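Thyroid hormone-inducible hepatic protein (Mus musculus, PDB 3ONT) regulates lipogenesis, particularly in the lactating mammary gland, and forms homodimers as well as heterodimers with MID1IP1. Local coordinates at residues 12-15 with 16-19; 67-70 with 71-75; 118-121 with 122-126. All coordinates share one frame; numbering follows the deposited sequence.

How the interactions relate
All three contacts are local, each within about one turn of a largely helical chain, and each has a buried and a more open side: Cys14, Leu15 and Met19 are buried in interaction 1, which starts helix 15-32; Ile68, Cys69 and Val72 against exposed Val70 and His74 in interaction 2, ending helix 58-73; Phe119 and Phe123 against exposed Leu121 in interaction 3, inside helix 115-147. Their chemistry differs accordingly: a side-chain N-cap, a histidine side chain hydrogen-bonded to a carbonyl of the last helical turn, and an aromatic cluster. Interaction 2 is the intermediary, Val72 packing on Met19 and Glu71 on Phe123; interactions 1 and 3 do not touch. Each also reaches the second subunit.

Interaction 1. Residues 12-15 with 16-19; sequences KNCL and LTVM
Cys14 and Thr17 meet as an N-cap at the start of helix 15-32. The thiol sulfur of Cys14 turns back over the opening turn and accepts a weak hydrogen bond from the backbone amide: Thr17 N to Cys14 SG is 3.6 Å, with an N-H...S angle of 160°. The first torsion of Cys14 explains the reach, because SG stands between its own backbone N and carbonyl carbon (chi1 83°), on the side where the first turn presents its N-H groups. The same sulfur lies against the base of another side chain, 4.1 Å from Leu16 CB.

The backbone of the cap residue takes part as well. Val18 N donates to Cys14 O at 2.9 Å and almost straight (173°), and one residue on, Met19 N bonds to Leu15 O at 2.7 Å, so the regular helical pattern is established at once. The isobutyl group of Leu15 heads off beside this second bond, and its CD2 comes to 4.2 Å from SE of Met19, a selenomethionine whose chain bends at its last torsion.

Thr17 splits its two branches between different partners. Its methyl CG2 turns to the incoming loop, whereas its hydroxyl OG1 is hydrogen-bonded to Pro11 O, which ties the helix start to the residues leading into it.

Further out, the second subunit covers this helix start: its His127 NE2 is hydrogen-bonded to Asn13 O, its His74 packs on Cys14, and its Leu76 packs on Leu15. The N-cap therefore belongs to the dimer interface. On the loop side the Thr17 side chain comes closest with CG2, 3.3 Å from Lys12 O.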
ATOM      1  N   LYS A  12      15.404   3.576   4.860  1.00112.49           N
ATOM      2  CA  LYS A  12      14.661   4.235   5.956  1.00110.42           C
ATOM      3  C   LYS A  12      13.363   4.951   5.532  1.00107.54           C
ATOM      4  O   LYS A  12      12.443   5.126   6.343  1.00106.80           O
ATOM      5  CB  LYS A  12      15.570   5.174   6.792  1.00112.75           C
ATOM      6  CG  LYS A  12      16.564   6.098   6.015  1.00116.14           C
ATOM      7  CD  LYS A  12      15.911   7.294   5.257  1.00116.94           C
ATOM      8  CE  LYS A  12      14.946   8.150   6.115  1.00116.70           C
ATOM      9  NZ  LYS A  12      15.602   8.858   7.251  1.00117.42           N
ATOM     10  N   ASN A  13      13.290   5.348   4.265  1.00105.42           N
ATOM     11  CA  ASN A  13      12.156   6.120   3.764  1.00102.53           C
ATOM     12  C   ASN A  13      11.090   5.274   3.054  1.00 98.77           C
ATOM     13  O   ASN A  13      10.096   5.821   2.588  1.00 98.82           O
ATOM     14  CB  ASN A  13      12.656   7.267   2.851  1.00105.72           C
ATOM     15  CG  ASN A  13      11.586   8.341   2.582  1.00107.06           C
ATOM     16  OD1 ASN A  13      11.350   8.735   1.429  1.00107.96           O
ATOM     17  ND2 ASN A  13      10.940   8.815   3.651  1.00106.52           N
ATOM     18  N   CYS A  14      11.285   3.955   2.975  1.00 94.77           N
ATOM     19  CA  CYS A  14      10.336   3.098   2.243  1.00 91.70           C
ATOM     20  C   CYS A  14       9.080   2.755   3.051  1.00 90.12           C
ATOM     21  O   CYS A  14       9.104   2.769   4.290  1.00 89.29           O
ATOM     22  CB  CYS A  14      11.000   1.826   1.705  1.00 91.33           C
ATOM     23  SG  CYS A  14      11.178   0.406   2.832  1.00 87.13           S
ATOM     24  N   LEU A  15       7.994   2.455   2.329  1.00 88.80           N
ATOM     25  CA  LEU A  15       6.690   2.132   2.916  1.00 86.57           C
ATOM     26  C   LEU A  15       6.775   1.064   4.009  1.00 84.86           C
ATOM     27  O   LEU A  15       6.150   1.197   5.074  1.00 84.18           O
ATOM     28  CB  LEU A  15       5.680   1.696   1.841  1.00 87.55           C
ATOM     29  CG  LEU A  15       4.325   1.206   2.382  1.00 87.50           C
ATOM     30  CD1 LEU A  15       3.372   2.368   2.518  1.00 87.94           C
ATOM     31  CD2 LEU A  15       3.695   0.093   1.549  1.00 88.32           C
ATOM     32  N   LEU A  16       7.546   0.015   3.756  1.00 83.34           N
ATOM     33  CA  LEU A  16       7.620  -1.072   4.710  1.00 82.42           C
ATOM     34  C   LEU A  16       8.303  -0.690   6.034  1.00 80.32           C
ATOM     35  O   LEU A  16       7.898  -1.143   7.114  1.00 79.42           O
ATOM     36  CB  LEU A  16       8.310  -2.252   4.079  1.00 84.78           C
ATOM     37  CG  LEU A  16       7.596  -3.550   4.419  1.00 87.47           C
ATOM     38  CD1 LEU A  16       7.792  -4.513   3.232  1.00 89.53           C
ATOM     39  CD2 LEU A  16       8.052  -4.155   5.797  1.00 87.26           C
ATOM     40  N   THR A  17       9.340   0.137   5.943  1.00 78.38           N
ATOM     41  CA  THR A  17       9.993   0.666   7.131  1.00 76.12           C
ATOM     42  C   THR A  17       9.017   1.574   7.856  1.00 73.82           C
ATOM     43  O   THR A  17       8.862   1.486   9.061  1.00 73.84           O
ATOM     44  CB  THR A  17      11.306   1.388   6.775  1.00 76.29           C
ATOM     45  OG1 THR A  17      12.309   0.401   6.522  1.00 77.30           O
ATOM     46  CG2 THR A  17      11.785   2.260   7.912  1.00 76.26           C
ATOM     47  N   VAL A  18       8.350   2.423   7.088  1.00 72.25           N
ATOM     48  CA  VAL A  18       7.300   3.297   7.570  1.00 70.24           C
ATOM     49  C   VAL A  18       6.195   2.521   8.324  1.00 68.96           C
ATOM     50  O   VAL A  18       5.759   2.948   9.405  1.00 66.98           O
ATOM     51  CB  VAL A  18       6.735   4.152   6.392  1.00 70.49           C
ATOM     52  CG1 VAL A  18       5.266   4.459   6.570  1.00 70.39           C
ATOM     53  CG2 VAL A  18       7.528   5.437   6.245  1.00 71.07           C
HETATM   54  N   MSE A  19       5.776   1.384   7.764  1.00 68.71           N
HETATM   55  CA  MSE A  19       4.795   0.521   8.410  1.00 68.39           C
HETATM   56  C   MSE A  19       5.172   0.108   9.823  1.00 69.54           C
HETATM   57  O   MSE A  19       4.368   0.286  10.755  1.00 69.52           O
HETATM   58  CB  MSE A  19       4.466  -0.704   7.578  1.00 68.50           C
HETATM   59  CG  MSE A  19       3.324  -0.452   6.665  1.00 69.27           C
HETATM   60 SE   MSE A  19       3.095  -1.776   5.265  1.00 73.84          SE
HETATM   61  CE  MSE A  19       2.113  -3.209   6.186  1.00 72.42           C
TER

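Interaction 2. Residues 67-70 with 71-75; sequences SICV and EVDHG
Just past the last turn of helix 58-73, the imidazole of His74 folds back on the carbonyl of Val70. His74 ND1 donates to Val70 O at 2.7 Å, with an N-H...O angle of 159°, and the oxygen lies at the ring edge, close to the ring plane. The donor is tilted 21° from the carbonyl plane. This oxygen also takes a weak backbone bond from His74 N, at 3.3 Å. With CG anti to its own carbonyl carbon (chi1 -80°), the ring runs alongside Val70, whose CG1 is 3.8 Å from His74 ND1.

Around the helix, Asp73 N bonds to Cys69 O, and the carboxylate oxygen OD2 of Asp73 lies 3.5 Å from Cys69 SG. The stronger partners of that carboxylate are on helix 15-32: Arg27, by a salt bridge, and Ser23, by a hydrogen bond. On the apolar side, Ile68 CG2 and Val72 CG2 meet at 4.2 Å and face helix 115-147 through Phe119.

Because ND1 donates to a carbonyl, it carries a proton in this arrangement; Val70 O would probably favour that tautomer or the doubly protonated ring.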
ATOM      1  N   SER A  67      -6.898   1.228  15.244  1.00 55.90           N
ATOM      2  CA  SER A  67      -7.619   0.401  14.301  1.00 57.26           C
ATOM      3  C   SER A  67      -6.820   0.207  12.995  1.00 57.39           C
ATOM      4  O   SER A  67      -6.782  -0.885  12.418  1.00 58.91           O
ATOM      5  CB  SER A  67      -8.978   1.016  14.058  1.00 56.80           C
ATOM      6  OG  SER A  67      -9.670   0.257  13.114  1.00 61.39           O
ATOM      7  N   ILE A  68      -6.167   1.271  12.550  1.00 56.19           N
ATOM      8  CA  ILE A  68      -5.287   1.210  11.406  1.00 55.78           C
ATOM      9  C   ILE A  68      -4.071   0.347  11.744  1.00 57.87           C
ATOM     10  O   ILE A  68      -3.643  -0.482  10.946  1.00 58.77           O
ATOM     11  CB  ILE A  68      -4.865   2.615  11.002  1.00 54.26           C
ATOM     12  CG1 ILE A  68      -6.070   3.348  10.407  1.00 52.73           C
ATOM     13  CG2 ILE A  68      -3.670   2.566  10.055  1.00 53.66           C
ATOM     14  CD1 ILE A  68      -5.789   4.759  10.027  1.00 51.68           C
ATOM     15  N   CYS A  69      -3.541   0.505  12.948  1.00 59.52           N
ATOM     16  CA  CYS A  69      -2.427  -0.323  13.376  1.00 61.17           C
ATOM     17  C   CYS A  69      -2.742  -1.818  13.343  1.00 63.50           C
ATOM     18  O   CYS A  69      -1.877  -2.627  13.017  1.00 64.36           O
ATOM     19  CB  CYS A  69      -1.962   0.079  14.760  1.00 61.50           C
ATOM     20  SG  CYS A  69      -0.492  -0.798  15.246  1.00 63.70           S
ATOM     21  N   VAL A  70      -3.970  -2.195  13.681  1.00 65.66           N
ATOM     22  CA  VAL A  70      -4.365  -3.615  13.626  1.00 68.57           C
ATOM     23  C   VAL A  70      -4.261  -4.136  12.185  1.00 70.37           C
ATOM     24  O   VAL A  70      -3.914  -5.295  11.952  1.00 72.18           O
ATOM     25  CB  VAL A  70      -5.784  -3.857  14.227  1.00 69.16           C
ATOM     26  CG1 VAL A  70      -6.341  -5.219  13.827  1.00 70.37           C
ATOM     27  CG2 VAL A  70      -5.753  -3.716  15.745  1.00 68.24           C
ATOM     28  N   GLU A  71      -4.538  -3.268  11.216  1.00 70.68           N
ATOM     29  CA  GLU A  71      -4.450  -3.665   9.819  1.00 72.21           C
ATOM     30  C   GLU A  71      -3.011  -3.687   9.300  1.00 70.93           C
ATOM     31  O   GLU A  71      -2.642  -4.563   8.529  1.00 72.21           O
ATOM     32  CB  GLU A  71      -5.388  -2.828   8.964  1.00 73.38           C
ATOM     33  CG  GLU A  71      -6.786  -3.440   8.981  1.00 81.31           C
ATOM     34  CD  GLU A  71      -7.895  -2.542   8.423  1.00 84.42           C
ATOM     35  OE1 GLU A  71      -7.700  -1.298   8.276  1.00 85.43           O
ATOM     36  OE2 GLU A  71      -8.984  -3.108   8.133  1.00 88.12           O
ATOM     37  N   VAL A  72      -2.202  -2.739   9.749  1.00 68.58           N
ATOM     38  CA  VAL A  72      -0.794  -2.720   9.454  1.00 66.83           C
ATOM     39  C   VAL A  72      -0.122  -3.972  10.007  1.00 69.99           C
ATOM     40  O   VAL A  72       0.774  -4.505   9.381  1.00 71.75           O
ATOM     41  CB  VAL A  72      -0.136  -1.461  10.038  1.00 65.49           C
ATOM     42  CG1 VAL A  72       1.377  -1.553   9.983  1.00 64.70           C
ATOM     43  CG2 VAL A  72      -0.639  -0.204   9.323  1.00 62.31           C
ATOM     44  N   ASP A  73      -0.562  -4.448  11.169  1.00 72.97           N
ATOM     45  CA  ASP A  73       0.068  -5.596  11.839  1.00 76.53           C
ATOM     46  C   ASP A  73      -0.322  -6.948  11.247  1.00 79.49           C
ATOM     47  O   ASP A  73       0.379  -7.942  11.455  1.00 81.86           O
ATOM     48  CB  ASP A  73      -0.236  -5.592  13.341  1.00 77.05           C
ATOM     49  CG  ASP A  73       0.566  -4.550  14.100  1.00 77.04           C
ATOM     50  OD1 ASP A  73       1.576  -4.058  13.565  1.00 75.69           O
ATOM     51  OD2 ASP A  73       0.180  -4.213  15.245  1.00 78.80           O
ATOM     52  N   HIS A  74      -1.451  -6.986  10.542  1.00 80.47           N
ATOM     53  CA  HIS A  74      -1.925  -8.209   9.902  1.00 84.35           C
ATOM     54  C   HIS A  74      -1.427  -8.312   8.461  1.00 83.98           C
ATOM     55  O   HIS A  74      -1.944  -9.114   7.682  1.00 84.30           O
ATOM     56  CB  HIS A  74      -3.452  -8.307   9.966  1.00 86.05           C
ATOM     57  CG  HIS A  74      -3.964  -8.780  11.291  1.00 90.02           C
ATOM     58  ND1 HIS A  74      -4.094  -7.943  12.381  1.00 89.53           N
ATOM     59  CD2 HIS A  74      -4.365 -10.004  11.707  1.00 93.92           C
ATOM     60  CE1 HIS A  74      -4.556  -8.631  13.409  1.00 92.44           C
ATOM     61  NE2 HIS A  74      -4.729  -9.885  13.027  1.00 95.57           N
ATOM     62  N   GLY A  75      -0.411  -7.507   8.143  1.00 83.61           N
ATOM     63  CA  GLY A  75       0.143  -7.383   6.796  1.00 85.48           C
ATOM     64  C   GLY A  75      -0.821  -6.801   5.767  1.00 86.44           C
ATOM     65  O   GLY A  75      -0.540  -6.836   4.566  1.00 86.32           O
TER

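Interaction 3. Residues 118-121 with 122-126; sequences QFHL and HFCSL
His120 turns the edge of its imidazole toward the face of the Phe123 ring, an offset edge-to-face pair with centroids 5.0 Å apart and planes at 89°. The touching atom is CD2, which lies 3.4 Å from Phe123 CE2. A second partner covers a face of the same imidazole: Cys124 SG sits 3.8 Å from the His120 ring centroid and 24° off the ring normal, placed toward the rim near CE1 and NE2. Edge and face of His120 are thus engaged by consecutive residues of the next turn. Its CG stands anti to the backbone N, which swings the ring forward along the helix to reach both.

Phe119 completes the aromatic cluster from another direction. Its ring meets that of Phe123 obliquely, with planes at 58°, and the approach runs from Phe119 CE2 to Phe123 CD2 at 3.3 Å. At His120, replacement by an alanine would probably leave Phe123 without its edge-to-face partner and the thiol of Cys124 without the ring face it lies over.

Beneath the rings the helix is regular, with Phe123 N bonded to Phe119 O at 2.8 Å. Leu121 O is gripped twice, by Ser125 N at 3.0 Å and by Ser125 OG at 2.7 Å, the hydroxyl standing above the carbonyl plane. His122 lays its CD2 3.2 Å from Gln118 O, while its ND1 is hydrogen-bonded to ND1 of His122 of the second subunit.

Within helix 115-147 this segment faces two neighbours. Phe119 packs on Ile68 and Val72, and His120 and Phe123 on Glu71, all of helix 58-73; Phe119 also meets Leu126 of the second subunit, whose Ser125, His122 and Phe119 receive His122, Ser125 and Leu126 respectively.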
ATOM      1  N   GLN A 118      -9.793   6.068   3.607  1.00 53.57           N
ATOM      2  CA  GLN A 118      -8.836   6.313   2.541  1.00 55.33           C
ATOM      3  C   GLN A 118      -7.715   5.270   2.573  1.00 54.86           C
ATOM      4  O   GLN A 118      -7.419   4.644   1.552  1.00 55.59           O
ATOM      5  CB  GLN A 118      -8.291   7.744   2.627  1.00 55.57           C
ATOM      6  CG  GLN A 118      -9.363   8.789   2.292  1.00 58.82           C
ATOM      7  CD  GLN A 118      -8.914  10.248   2.518  1.00 61.33           C
ATOM      8  OE1 GLN A 118      -7.712  10.570   2.514  1.00 61.46           O
ATOM      9  NE2 GLN A 118      -9.895  11.140   2.700  1.00 63.64           N
ATOM     10  N   PHE A 119      -7.147   5.051   3.757  1.00 54.07           N
ATOM     11  CA  PHE A 119      -6.098   4.066   3.954  1.00 53.94           C
ATOM     12  C   PHE A 119      -6.584   2.739   3.421  1.00 55.46           C
ATOM     13  O   PHE A 119      -5.912   2.091   2.614  1.00 56.49           O
ATOM     14  CB  PHE A 119      -5.747   3.954   5.441  1.00 54.22           C
ATOM     15  CG  PHE A 119      -4.828   2.811   5.772  1.00 55.31           C
ATOM     16  CD1 PHE A 119      -3.448   2.916   5.553  1.00 56.27           C
ATOM     17  CD2 PHE A 119      -5.324   1.641   6.342  1.00 57.29           C
ATOM     18  CE1 PHE A 119      -2.565   1.850   5.871  1.00 57.53           C
ATOM     19  CE2 PHE A 119      -4.456   0.565   6.667  1.00 59.28           C
ATOM     20  CZ  PHE A 119      -3.077   0.675   6.425  1.00 58.48           C
ATOM     21  N   HIS A 120      -7.772   2.343   3.862  1.00 57.40           N
ATOM     22  CA  HIS A 120      -8.347   1.080   3.454  1.00 58.50           C
ATOM     23  C   HIS A 120      -8.513   1.022   1.934  1.00 56.26           C
ATOM     24  O   HIS A 120      -8.170   0.019   1.312  1.00 55.85           O
ATOM     25  CB  HIS A 120      -9.672   0.843   4.166  1.00 63.06           C
ATOM     26  CG  HIS A 120     -10.185  -0.553   4.012  1.00 70.13           C
ATOM     27  ND1 HIS A 120     -11.270  -0.865   3.218  1.00 73.07           N
ATOM     28  CD2 HIS A 120      -9.743  -1.729   4.526  1.00 73.65           C
ATOM     29  CE1 HIS A 120     -11.479  -2.172   3.259  1.00 77.82           C
ATOM     30  NE2 HIS A 120     -10.566  -2.722   4.043  1.00 77.05           N
ATOM     31  N   LEU A 121      -9.007   2.097   1.332  1.00 53.73           N
ATOM     32  CA  LEU A 121      -9.151   2.112  -0.111  1.00 53.78           C
ATOM     33  C   LEU A 121      -7.801   1.825  -0.808  1.00 52.70           C
ATOM     34  O   LEU A 121      -7.703   0.911  -1.620  1.00 52.03           O
ATOM     35  CB  LEU A 121      -9.724   3.435  -0.601  1.00 53.37           C
ATOM     36  CG  LEU A 121      -9.581   3.666  -2.119  1.00 54.01           C
ATOM     37  CD1 LEU A 121     -10.309   2.605  -2.968  1.00 55.17           C
ATOM     38  CD2 LEU A 121     -10.078   5.045  -2.460  1.00 54.99           C
ATOM     39  N   HIS A 122      -6.783   2.608  -0.464  1.00 51.61           N
ATOM     40  CA  HIS A 122      -5.423   2.412  -0.940  1.00 51.22           C
ATOM     41  C   HIS A 122      -4.868   1.011  -0.736  1.00 53.71           C
ATOM     42  O   HIS A 122      -4.507   0.360  -1.725  1.00 54.81           O
ATOM     43  CB  HIS A 122      -4.523   3.458  -0.332  1.00 49.02           C
ATOM     44  CG  HIS A 122      -4.892   4.841  -0.755  1.00 49.77           C
ATOM     45  ND1 HIS A 122      -5.183   5.160  -2.068  1.00 49.72           N
ATOM     46  CD2 HIS A 122      -5.045   5.982  -0.049  1.00 49.85           C
ATOM     47  CE1 HIS A 122      -5.486   6.441  -2.152  1.00 51.07           C
ATOM     48  NE2 HIS A 122      -5.414   6.962  -0.939  1.00 52.23           N
ATOM     49  N   PHE A 123      -4.824   0.520   0.508  1.00 55.67           N
ATOM     50  CA  PHE A 123      -4.196  -0.783   0.728  1.00 57.55           C
ATOM     51  C   PHE A 123      -4.921  -1.893  -0.003  1.00 58.73           C
ATOM     52  O   PHE A 123      -4.284  -2.798  -0.507  1.00 59.31           O
ATOM     53  CB  PHE A 123      -3.808  -1.075   2.220  1.00 59.93           C
ATOM     54  CG  PHE A 123      -4.816  -1.874   3.037  1.00 62.36           C
ATOM     55  CD1 PHE A 123      -5.078  -3.214   2.768  1.00 64.27           C
ATOM     56  CD2 PHE A 123      -5.447  -1.284   4.152  1.00 65.30           C
ATOM     57  CE1 PHE A 123      -6.007  -3.957   3.563  1.00 68.89           C
ATOM     58  CE2 PHE A 123      -6.387  -2.015   4.991  1.00 67.52           C
ATOM     59  CZ  PHE A 123      -6.662  -3.355   4.689  1.00 69.94           C
ATOM     60  N   CYS A 124      -6.239  -1.796  -0.109  1.00 60.94           N
ATOM     61  CA  CYS A 124      -7.009  -2.799  -0.845  1.00 64.50           C
ATOM     62  C   CYS A 124      -6.719  -2.767  -2.344  1.00 63.52           C
ATOM     63  O   CYS A 124      -6.680  -3.815  -2.998  1.00 64.15           O
ATOM     64  CB  CYS A 124      -8.515  -2.616  -0.639  1.00 66.83           C
ATOM     65  SG  CYS A 124      -9.160  -3.424   0.813  1.00 76.18           S
ATOM     66  N   SER A 125      -6.560  -1.575  -2.912  1.00 62.22           N
ATOM     67  CA  SER A 125      -6.335  -1.554  -4.346  1.00 62.45           C
ATOM     68  C   SER A 125      -4.914  -1.941  -4.717  1.00 60.78           C
ATOM     69  O   SER A 125      -4.714  -2.549  -5.756  1.00 61.06           O
ATOM     70  CB  SER A 125      -6.875  -0.307  -5.075  1.00 62.99           C
ATOM     71  OG  SER A 125      -7.029   0.814  -4.252  1.00 62.37           O
ATOM     72  N   LEU A 126      -3.948  -1.645  -3.852  1.00 60.03           N
ATOM     73  CA  LEU A 126      -2.623  -2.235  -3.983  1.00 59.93           C
ATOM     74  C   LEU A 126      -2.720  -3.750  -4.034  1.00 61.63           C
ATOM     75  O   LEU A 126      -2.174  -4.392  -4.937  1.00 63.05           O
ATOM     76  CB  LEU A 126      -1.738  -1.862  -2.814  1.00 60.03           C
ATOM     77  CG  LEU A 126      -1.077  -0.498  -2.842  1.00 60.59           C
ATOM     78  CD1 LEU A 126       0.053  -0.515  -1.841  1.00 61.29           C
ATOM     79  CD2 LEU A 126      -0.538  -0.212  -4.250  1.00 61.31           C
TER